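Local structure of adenylyltransferase thiF (Escherichia coli, 1ZFN) at residues 8-13 with 97-102; 30-35 with 56-61; 152-157 with 186-191. The protein catalyses the ATP-dependent adenylation of the C-terminal glycine of the sulfur carrier protein ThiS, a step in thiamine diphosphate biosynthesis. All coordinates share one frame; numbering follows the deposited sequence.

Contact 1 of 3, residues 8-13 with 97-102; sequences FMRYSR and NPDIQL. With ATP (adenosine-5'-triphosphate), chain H.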
loop_
_atom_site.group_PDB
_atom_site.type_symbol
_atom_site.label_atom_id
_atom_site.label_comp_id
_atom_site.label_asym_id
_atom_site.label_seq_id
_atom_site.Cartn_x
_atom_site.Cartn_y
_atom_site.Cartn_z
ATOM N N PHE A 8 13.390 -6.272 19.912
ATOM C CA PHE A 8 13.833 -7.381 19.091
ATOM C C PHE A 8 12.650 -8.173 18.549
ATOM O O PHE A 8 12.654 -8.604 17.398
ATOM C CB PHE A 8 14.732 -8.319 19.896
ATOM C CG PHE A 8 14.976 -9.625 19.212
ATOM C CD1 PHE A 8 15.975 -9.744 18.248
ATOM C CD2 PHE A 8 14.144 -10.714 19.462
ATOM C CE1 PHE A 8 16.140 -10.939 17.527
ATOM C CE2 PHE A 8 14.289 -11.913 18.758
ATOM C CZ PHE A 8 15.293 -12.030 17.782
ATOM N N MET A 9 11.640 -8.369 19.387
ATOM C CA MET A 9 10.471 -9.134 18.994
ATOM C C MET A 9 9.657 -8.379 17.956
ATOM O O MET A 9 9.338 -8.913 16.890
ATOM C CB MET A 9 9.618 -9.424 20.221
ATOM C CG MET A 9 8.742 -10.637 20.067
ATOM S SD MET A 9 9.693 -12.112 19.646
ATOM C CE MET A 9 8.637 -12.831 18.406
ATOM N N ARG A 10 9.331 -7.132 18.276
ATOM C CA ARG A 10 8.563 -6.272 17.388
ATOM C C ARG A 10 9.165 -6.156 15.981
ATOM O O ARG A 10 8.449 -6.273 14.984
ATOM C CB ARG A 10 8.423 -4.897 18.040
ATOM C CG ARG A 10 8.388 -3.723 17.105
ATOM C CD ARG A 10 7.852 -2.526 17.849
ATOM N NE ARG A 10 6.491 -2.805 18.292
ATOM C CZ ARG A 10 5.663 -1.897 18.798
ATOM N NH1 ARG A 10 6.060 -0.638 18.935
ATOM N NH2 ARG A 10 4.432 -2.243 19.152
ATOM N N TYR A 11 10.476 -5.947 15.902
ATOM C CA TYR A 11 11.153 -5.822 14.614
ATOM C C TYR A 11 11.764 -7.138 14.103
ATOM O O TYR A 11 12.481 -7.152 13.102
ATOM C CB TYR A 11 12.224 -4.734 14.706
ATOM C CG TYR A 11 11.702 -3.423 15.263
ATOM C CD1 TYR A 11 12.238 -2.878 16.425
ATOM C CD2 TYR A 11 10.662 -2.736 14.637
ATOM C CE1 TYR A 11 11.759 -1.682 16.956
ATOM C CE2 TYR A 11 10.169 -1.533 15.162
ATOM C CZ TYR A 11 10.725 -1.012 16.322
ATOM O OH TYR A 11 10.257 0.176 16.848
ATOM N N SER A 12 11.438 -8.243 14.765
ATOM C CA SER A 12 11.983 -9.534 14.382
ATOM C C SER A 12 11.975 -9.848 12.885
ATOM O O SER A 12 13.026 -10.162 12.342
ATOM C CB SER A 12 11.306 -10.682 15.174
ATOM O OG SER A 12 9.977 -10.972 14.771
ATOM N N ARG A 13 10.822 -9.755 12.213
ATOM C CA ARG A 13 10.741 -10.078 10.776
ATOM C C ARG A 13 11.691 -9.231 9.947
ATOM O O ARG A 13 12.135 -9.631 8.869
ATOM C CB ARG A 13 9.330 -9.864 10.234
ATOM C CG ARG A 13 8.229 -10.448 11.064
ATOM C CD ARG A 13 8.371 -11.934 11.275
ATOM N NE ARG A 13 8.478 -12.218 12.704
ATOM C CZ ARG A 13 7.949 -13.269 13.323
ATOM N NH1 ARG A 13 7.251 -14.165 12.650
ATOM N NH2 ARG A 13 8.135 -13.422 14.625
ATOM N N ASN A 97 2.870 1.813 17.234
ATOM C CA ASN A 97 4.202 1.731 17.804
ATOM C C ASN A 97 4.415 2.872 18.794
ATOM O O ASN A 97 4.785 3.982 18.411
ATOM C CB ASN A 97 5.251 1.815 16.702
ATOM C CG ASN A 97 6.634 1.479 17.200
ATOM O OD1 ASN A 97 7.060 1.970 18.245
ATOM N ND2 ASN A 97 7.350 0.640 16.454
ATOM N N PRO A 98 4.199 2.599 20.090
ATOM C CA PRO A 98 4.354 3.584 21.168
ATOM C C PRO A 98 5.809 3.965 21.406
ATOM O O PRO A 98 6.111 5.061 21.885
ATOM C CB PRO A 98 3.769 2.869 22.383
ATOM C CG PRO A 98 2.921 1.752 21.799
ATOM C CD PRO A 98 3.734 1.309 20.626
ATOM N N ASP A 99 6.705 3.049 21.055
ATOM C CA ASP A 99 8.137 3.242 21.254
ATOM C C ASP A 99 8.835 4.045 20.164
ATOM O O ASP A 99 10.038 3.879 19.949
ATOM C CB ASP A 99 8.822 1.876 21.394
ATOM C CG ASP A 99 8.038 0.916 22.280
ATOM O OD1 ASP A 99 7.645 1.318 23.397
ATOM O OD2 ASP A 99 7.817 -0.243 21.858
ATOM N N ILE A 100 8.092 4.917 19.483
ATOM C CA ILE A 100 8.667 5.734 18.411
ATOM C C ILE A 100 8.429 7.211 18.686
ATOM O O ILE A 100 7.524 7.569 19.438
ATOM C CB ILE A 100 8.063 5.344 17.023
ATOM C CG1 ILE A 100 8.617 3.993 16.579
ATOM C CG2 ILE A 100 8.454 6.352 15.959
ATOM C CD1 ILE A 100 10.135 3.994 16.445
ATOM N N GLN A 101 9.250 8.066 18.087
ATOM C CA GLN A 101 9.135 9.511 18.266
ATOM C C GLN A 101 8.224 10.096 17.173
ATOM O O GLN A 101 8.673 10.267 16.038
ATOM C CB GLN A 101 10.529 10.141 18.163
ATOM C CG GLN A 101 10.915 11.119 19.268
ATOM C CD GLN A 101 10.004 12.337 19.352
ATOM O OE1 GLN A 101 10.468 13.449 19.589
ATOM N NE2 GLN A 101 8.702 12.129 19.178
ATOM N N LEU A 102 6.965 10.409 17.500
ATOM C CA LEU A 102 6.030 10.965 16.509
ATOM C C LEU A 102 5.661 12.424 16.759
ATOM O O LEU A 102 5.106 12.762 17.806
ATOM C CB LEU A 102 4.748 10.130 16.462
ATOM C CG LEU A 102 4.912 8.687 15.965
ATOM C CD1 LEU A 102 3.669 7.862 16.296
ATOM C CD2 LEU A 102 5.186 8.703 14.462
HETATM P PG ATP H . 4.440 -14.178 10.951
HETATM O O1G ATP H . 4.319 -15.531 11.415
HETATM O O2G ATP H . 4.910 -12.976 11.901
HETATM O O3G ATP H . 5.261 -14.437 9.714
HETATM P PB ATP H . 1.539 -14.312 10.340
HETATM O O1B ATP H . 1.298 -15.692 9.804
HETATM O O2B ATP H . 0.327 -13.665 10.968
HETATM O O3B ATP H . 3.000 -13.650 10.440
HETATM P PA ATP H . 1.386 -13.699 7.471
HETATM O O1A ATP H . 0.966 -12.520 6.812
HETATM O O2A ATP H . 2.472 -14.588 6.805
HETATM O O3A ATP H . 1.546 -13.294 9.036
HETATM O "O5'" ATP H . 0.146 -14.610 7.641
HETATM C "C5'" ATP H . -0.992 -14.471 6.939
HETATM C "C4'" ATP H . -2.265 -14.893 7.693
HETATM O "O4'" ATP H . -3.079 -15.920 7.243
HETATM C "C3'" ATP H . -2.093 -15.121 9.254
HETATM O "O3'" ATP H . -2.721 -14.125 10.024
HETATM C "C2'" ATP H . -2.446 -16.601 9.265
HETATM O "O2'" ATP H . -2.915 -16.893 10.556
HETATM C "C1'" ATP H . -3.506 -16.736 8.272
HETATM N N9 ATP H . -3.767 -18.058 7.668
HETATM C C8 ATP H . -2.898 -18.977 7.146
HETATM N N7 ATP H . -3.585 -20.035 6.677
HETATM C C5 ATP H . -4.887 -19.792 6.896
HETATM C C6 ATP H . -6.070 -20.531 6.620
HETATM N N6 ATP H . -6.112 -21.706 5.975
HETATM N N1 ATP H . -7.289 -19.976 6.996
HETATM C C2 ATP H . -7.369 -18.734 7.631
HETATM N N3 ATP H . -6.205 -18.030 7.883
HETATM C C4 ATP H . -4.997 -18.556 7.532
#
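Tyr-11 turns its CG anti to its own carbonyl carbon (chi1 -51°), while Asn-97 holds its CG anti to the backbone N; these torsions bring the phenol and the carboxamide together from opposite directions, their planes 23° apart. There ND2 of Asn-97 donates to OH of Tyr-11 across 3.0 Å, with an angle of 164° at the hydrogen and the oxygen close to the amide plane. CD1 of Ile-100 lies 3.8 Å from OH of Tyr-11, and Leu-29 of helix 21-30 touches both Tyr-11 and Ile-100. One face of the phenol ring is covered by CG of Arg-10, 3.4 Å above its centre. The Arg-10 guanidinium turns an edge to Pro-98. Its pairing with Asp-99 is less certain: OD2 stands well out of the guanidinium plane, and NH1 is imprecisely placed. At the other end of 8-13, Arg-13 directs NE and NH2 onto OG of Ser-12, which fixes the rotation of the guanidinium, and NH1 of Arg-13 comes within 2.7 Å of O2G of the ATP held by the second subunit. The chemistry implies a neutral hydrogen bond and ring packing between 8-13 and 97-102, with the Arg-13 charge probably serving the gamma-phosphate across the dimer interface.

Contact 2 of 3, residues 30-35 with 56-61; sequences DSQVLI and TLVLAD. With ATP (adenosine-5'-triphosphate), chain F.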
loop_
_atom_site.group_PDB
_atom_site.type_symbol
_atom_site.label_atom_id
_atom_site.label_comp_id
_atom_site.label_asym_id
_atom_site.label_seq_id
_atom_site.Cartn_x
_atom_site.Cartn_y
_atom_site.Cartn_z
ATOM N N ASP A 30 17.466 5.227 14.640
ATOM C CA ASP A 30 18.209 6.463 14.875
ATOM C C ASP A 30 17.909 7.517 13.822
ATOM O O ASP A 30 18.389 8.650 13.904
ATOM C CB ASP A 30 19.711 6.191 14.889
ATOM C CG ASP A 30 20.251 6.013 16.285
ATOM O OD1 ASP A 30 20.111 6.956 17.095
ATOM O OD2 ASP A 30 20.813 4.936 16.570
ATOM N N SER A 31 17.109 7.135 12.834
ATOM C CA SER A 31 16.758 8.035 11.749
ATOM C C SER A 31 15.519 8.881 12.024
ATOM O O SER A 31 14.724 8.593 12.927
ATOM C CB SER A 31 16.537 7.232 10.462
ATOM O OG SER A 31 17.720 6.588 10.020
ATOM N N GLN A 32 15.385 9.947 11.244
ATOM C CA GLN A 32 14.237 10.829 11.330
ATOM C C GLN A 32 13.715 11.000 9.908
ATOM O O GLN A 32 14.480 11.272 8.975
ATOM C CB GLN A 32 14.593 12.201 11.897
ATOM C CG GLN A 32 13.337 13.020 12.174
ATOM C CD GLN A 32 13.605 14.446 12.620
ATOM O OE1 GLN A 32 14.135 15.259 11.866
ATOM N NE2 GLN A 32 13.226 14.760 13.853
ATOM N N VAL A 33 12.408 10.829 9.750
ATOM C CA VAL A 33 11.762 10.962 8.453
ATOM C C VAL A 33 10.656 12.014 8.478
ATOM O O VAL A 33 9.768 11.986 9.339
ATOM C CB VAL A 33 11.158 9.621 8.002
ATOM C CG1 VAL A 33 10.381 9.813 6.719
ATOM C CG2 VAL A 33 12.270 8.589 7.813
ATOM N N LEU A 34 10.736 12.954 7.537
ATOM C CA LEU A 34 9.735 14.007 7.402
ATOM C C LEU A 34 8.752 13.597 6.309
ATOM O O LEU A 34 9.143 13.308 5.183
ATOM C CB LEU A 34 10.391 15.335 7.021
ATOM C CG LEU A 34 9.423 16.441 6.593
ATOM C CD1 LEU A 34 8.419 16.696 7.691
ATOM C CD2 LEU A 34 10.191 17.704 6.270
ATOM N N ILE A 35 7.473 13.554 6.654
ATOM C CA ILE A 35 6.440 13.179 5.696
ATOM C C ILE A 35 5.507 14.376 5.505
ATOM O O ILE A 35 4.648 14.631 6.350
ATOM C CB ILE A 35 5.609 11.966 6.212
ATOM C CG1 ILE A 35 6.532 10.798 6.580
ATOM C CG2 ILE A 35 4.621 11.530 5.149
ATOM C CD1 ILE A 35 5.811 9.610 7.184
ATOM N N THR A 56 12.328 8.563 14.582
ATOM C CA THR A 56 11.512 9.771 14.624
ATOM C C THR A 56 10.769 9.998 13.306
ATOM O O THR A 56 11.336 9.842 12.226
ATOM C CB THR A 56 12.379 11.014 14.874
ATOM O OG1 THR A 56 13.571 10.634 15.569
ATOM C CG2 THR A 56 11.615 12.038 15.696
ATOM N N LEU A 57 9.499 10.377 13.414
ATOM C CA LEU A 57 8.645 10.664 12.262
ATOM C C LEU A 57 7.929 11.992 12.448
ATOM O O LEU A 57 7.168 12.177 13.406
ATOM C CB LEU A 57 7.590 9.576 12.073
ATOM C CG LEU A 57 8.094 8.292 11.439
ATOM C CD1 LEU A 57 6.998 7.222 11.467
ATOM C CD2 LEU A 57 8.552 8.598 10.025
ATOM N N VAL A 58 8.176 12.918 11.530
ATOM C CA VAL A 58 7.524 14.216 11.580
ATOM C C VAL A 58 6.412 14.178 10.534
ATOM O O VAL A 58 6.676 14.035 9.341
ATOM C CB VAL A 58 8.500 15.359 11.236
ATOM C CG1 VAL A 58 7.926 16.688 11.698
ATOM C CG2 VAL A 58 9.848 15.098 11.867
ATOM N N LEU A 59 5.171 14.286 10.989
ATOM C CA LEU A 59 4.027 14.261 10.084
ATOM C C LEU A 59 3.426 15.667 9.937
ATOM O O LEU A 59 2.906 16.237 10.902
ATOM C CB LEU A 59 2.975 13.292 10.622
ATOM C CG LEU A 59 3.491 11.956 11.174
ATOM C CD1 LEU A 59 2.315 11.182 11.755
ATOM C CD2 LEU A 59 4.197 11.144 10.084
ATOM N N ALA A 60 3.503 16.215 8.724
ATOM C CA ALA A 60 2.991 17.557 8.444
ATOM C C ALA A 60 1.767 17.574 7.537
ATOM O O ALA A 60 1.781 17.019 6.438
ATOM C CB ALA A 60 4.093 18.415 7.823
ATOM N N ASP A 61 0.706 18.216 8.006
ATOM C CA ASP A 61 -0.503 18.330 7.214
ATOM C C ASP A 61 -1.434 19.358 7.819
ATOM O O ASP A 61 -1.743 19.316 9.016
ATOM C CB ASP A 61 -1.224 16.987 7.097
ATOM C CG ASP A 61 -2.212 16.962 5.938
ATOM O OD1 ASP A 61 -3.140 17.798 5.927
ATOM O OD2 ASP A 61 -2.054 16.110 5.035
HETATM P PG ATP F . -8.687 15.040 -2.325
HETATM O O1G ATP F . -8.740 16.460 -2.388
HETATM O O2G ATP F . -9.925 14.200 -1.852
HETATM O O3G ATP F . -8.127 14.762 -3.685
HETATM P PB ATP F . -6.514 15.317 -0.443
HETATM O O1B ATP F . -5.652 16.379 -1.026
HETATM O O2B ATP F . -6.496 15.187 1.041
HETATM O O3B ATP F . -7.591 14.538 -1.290
HETATM P PA ATP F . -4.238 13.732 -1.316
HETATM O O1A ATP F . -3.833 12.444 -0.963
HETATM O O2A ATP F . -3.958 14.250 -2.738
HETATM O O3A ATP F . -5.697 13.906 -0.646
HETATM O "O5'" ATP F . -3.593 14.755 -0.324
HETATM C "C5'" ATP F . -2.325 14.757 0.138
HETATM C "C4'" ATP F . -2.160 15.596 1.421
HETATM O "O4'" ATP F . -1.160 16.553 1.547
HETATM C "C3'" ATP F . -3.500 16.281 1.979
HETATM O "O3'" ATP F . -4.015 15.720 3.164
HETATM C "C2'" ATP F . -3.060 17.708 1.836
HETATM O "O2'" ATP F . -3.799 18.430 2.776
HETATM C "C1'" ATP F . -1.630 17.710 2.152
HETATM N N9 ATP F . -0.812 18.825 1.654
HETATM C C8 ATP F . -0.796 19.416 0.417
HETATM N N7 ATP F . 0.126 20.398 0.380
HETATM C C5 ATP F . 0.714 20.446 1.602
HETATM C C6 ATP F . 1.741 21.266 2.157
HETATM N N6 ATP F . 2.411 22.208 1.504
HETATM N N1 ATP F . 2.111 21.045 3.476
HETATM C C2 ATP F . 1.514 20.056 4.260
HETATM N N3 ATP F . 0.518 19.264 3.706
HETATM C C4 ATP F . 0.117 19.459 2.407
#
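Strands 32-35 and 56-60 run parallel, their axes 4.6 Å apart at closest and 14° from alignment, and are joined by five backbone hydrogen bonds: Thr-56 N to Ser-31 O, Val-33 N to Thr-56 O, Val-58 N to Val-33 O, Ile-35 N to Val-58 O and Ala-60 N to Ile-35 O. On one face, Val-33 and Leu-57 lie side by side with CB 3.5 Å from CD2. Farther along, Ile-35 and Leu-59 also point the same way, CD1 against CD2 at 3.7 Å; both side chains touch Ala-46 of helix 42-51, which packs over this face. On the opposite face Leu-34 slants across Val-58, CD1 to CB 3.8 Å, and the aliphatic part of Gln-32 lies on Thr-56, CG to CB 3.5 Å. Beyond the strand, Asp-61 sets CG anti to its backbone N (chi1 -161°) and offers both oxygens to the ribose of ATP: OD2 accepts from O3' at 2.7 Å, OD1 from O2' at 3.3 Å. The backbone N of Leu-38 and of Asp-63 also bind this carboxylate and steady it. With an alanine here, both ribose hydroxyls would probably lose their acceptor and the sugar would be less firmly seated. Adjacent parallel strands joined through a helix, with an acidic residue just after the second strand that binds the ribose, are the nucleotide-binding beta-alpha-beta unit of the Rossmann fold.

Contact 3 of 3, residues 152-157 with 186-191; sequences SAVGFG and CRTAGV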
loop_
_atom_site.group_PDB
_atom_site.type_symbol
_atom_site.label_atom_id
_atom_site.label_comp_id
_atom_site.label_asym_id
_atom_site.label_seq_id
_atom_site.Cartn_x
_atom_site.Cartn_y
_atom_site.Cartn_z
ATOM N N SER A 152 3.283 10.614 -6.936
ATOM C CA SER A 152 1.973 11.207 -7.221
ATOM C C SER A 152 1.045 10.168 -7.824
ATOM O O SER A 152 1.504 9.165 -8.377
ATOM C CB SER A 152 2.106 12.394 -8.178
ATOM O OG SER A 152 2.738 11.997 -9.380
ATOM N N ALA A 153 -0.258 10.405 -7.711
ATOM C CA ALA A 153 -1.252 9.480 -8.261
ATOM C C ALA A 153 -2.509 10.200 -8.758
ATOM O O ALA A 153 -3.038 11.094 -8.096
ATOM C CB ALA A 153 -1.627 8.421 -7.208
ATOM N N VAL A 154 -2.984 9.793 -9.932
ATOM C CA VAL A 154 -4.179 10.379 -10.544
ATOM C C VAL A 154 -4.936 9.278 -11.280
ATOM O O VAL A 154 -4.394 8.622 -12.171
ATOM C CB VAL A 154 -3.822 11.477 -11.575
ATOM C CG1 VAL A 154 -5.058 12.264 -11.918
ATOM C CG2 VAL A 154 -2.749 12.398 -11.029
ATOM N N GLY A 155 -6.191 9.082 -10.906
ATOM C CA GLY A 155 -6.976 8.049 -11.544
ATOM C C GLY A 155 -6.396 6.666 -11.328
ATOM O O GLY A 155 -6.449 6.130 -10.211
ATOM N N PHE A 156 -5.846 6.089 -12.394
ATOM C CA PHE A 156 -5.260 4.754 -12.346
ATOM C C PHE A 156 -3.760 4.815 -12.520
ATOM O O PHE A 156 -3.115 3.780 -12.678
ATOM C CB PHE A 156 -5.797 3.862 -13.466
ATOM C CG PHE A 156 -7.118 3.225 -13.174
ATOM C CD1 PHE A 156 -8.310 3.891 -13.452
ATOM C CD2 PHE A 156 -7.175 1.936 -12.641
ATOM C CE1 PHE A 156 -9.544 3.275 -13.205
ATOM C CE2 PHE A 156 -8.393 1.314 -12.391
ATOM C CZ PHE A 156 -9.582 1.983 -12.673
ATOM N N GLY A 157 -3.193 6.012 -12.509
ATOM C CA GLY A 157 -1.763 6.103 -12.716
ATOM C C GLY A 157 -0.991 6.664 -11.549
ATOM O O GLY A 157 -1.457 7.577 -10.854
ATOM N N CYS A 186 -7.413 16.602 -16.526
ATOM C CA CYS A 186 -8.671 16.037 -16.996
ATOM C C CYS A 186 -9.055 14.802 -16.177
ATOM O O CYS A 186 -10.090 14.788 -15.507
ATOM C CB CYS A 186 -8.546 15.673 -18.478
ATOM S SG CYS A 186 -10.114 15.557 -19.363
ATOM N N ARG A 187 -8.213 13.774 -16.230
ATOM C CA ARG A 187 -8.448 12.531 -15.497
ATOM C C ARG A 187 -8.735 12.763 -14.021
ATOM O O ARG A 187 -9.491 12.009 -13.407
ATOM C CB ARG A 187 -7.228 11.609 -15.580
ATOM C CG ARG A 187 -7.007 10.881 -16.888
ATOM C CD ARG A 187 -5.924 9.828 -16.683
ATOM N NE ARG A 187 -5.748 8.952 -17.837
ATOM C CZ ARG A 187 -5.038 7.828 -17.815
ATOM N NH1 ARG A 187 -4.439 7.440 -16.696
ATOM N NH2 ARG A 187 -4.929 7.089 -18.911
ATOM N N THR A 188 -8.118 13.805 -13.466
ATOM C CA THR A 188 -8.231 14.137 -12.043
ATOM C C THR A 188 -9.649 14.280 -11.509
ATOM O O THR A 188 -9.939 15.144 -10.680
ATOM C CB THR A 188 -7.424 15.422 -11.680
ATOM O OG1 THR A 188 -6.136 15.375 -12.306
ATOM C CG2 THR A 188 -7.206 15.510 -10.165
ATOM N N ALA A 189 -10.527 13.414 -11.983
ATOM C CA ALA A 189 -11.899 13.402 -11.536
ATOM C C ALA A 189 -11.870 12.702 -10.177
ATOM O O ALA A 189 -12.810 12.796 -9.388
ATOM C CB ALA A 189 -12.735 12.625 -12.519
ATOM N N GLY A 190 -10.762 12.009 -9.925
ATOM C CA GLY A 190 -10.559 11.281 -8.685
ATOM C C GLY A 190 -9.333 10.377 -8.776
ATOM O O GLY A 190 -8.427 10.627 -9.576
ATOM N N VAL A 191 -9.304 9.317 -7.971
ATOM C CA VAL A 191 -8.165 8.403 -7.978
ATOM C C VAL A 191 -8.541 7.062 -7.367
ATOM O O VAL A 191 -9.404 7.002 -6.482
ATOM C CB VAL A 191 -6.965 9.009 -7.189
ATOM C CG1 VAL A 191 -7.311 9.124 -5.702
ATOM C CG2 VAL A 191 -5.710 8.163 -7.416
#
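Val-154 and Thr-188 meet at a slant, a single methyl of the valine, CG1, approaching OG1 of the threonine at 3.3 Å. That methyl is placed anti to the backbone N, and it also lies 4.3 Å from CB of Arg-187, at the base of a long side chain that is itself poorly ordered. Val-191 works from another direction: CG1 takes the crowded position between its backbone N and carbonyl carbon (chi1 66°), leaving CG2 to face the hairpin. CG2 rests on backbone as much as on side chain, 3.5 Å from O of Gly-155 and 4.1 Å from CB of Ala-153. The surface beneath it is the tip of a beta hairpin joining the antiparallel strands 148-154 and 157-163. Val-154 to Gly-157 form a type II' turn, closed by Val-154 N to Gly-157 O at 2.8 Å and Gly-157 N to Val-154 O at 2.9 Å. Gly-155 has the positive phi (62°) that this turn type favours in glycine. Its N is bonded to O of Gly-190 at 3.0 Å, the donor lying in the carbonyl plane on a lone pair, with a bent angle of 143° at the hydrogen. The loop so tethered carries Cys-186, the residue assigned as the site of the glycyl persulfide intermediate; it is poorly ordered here and makes no contact with 152-157. Toward the nucleotide, the side chain of Val-191 touches Arg-72, an ATP-binding residue, and its carbonyl oxygen accepts from NE2 of Gln-71, while Ala-189 packs on Leu-16 of the second subunit.

How the contacts relate
Contacts 1 and 2 are continuous through one sheet: strands 101-105 and 56-60 are neighbours, O of Gln-101 lies 2.8 Å from N of Leu-57, a probable hydrogen bond, and the contact centres are 15 Å apart. Contact 3 reaches the same sheet on the other side of the chain's centre, 27 Å from contact 2 and 34 Å from contact 1, centre to centre. All three lie at or near a nucleotide. Contact 2 ends on the ribose of the subunit's own ATP, in contact 3 the side chain of Val-191 is about 6 Å from a bound ATP, nearest atoms, and contact 1 supplies Arg-13 to the ATP of the partner subunit. Contacts 1 and 3 both touch the second subunit, whereas 30-35 and 56-61 do not.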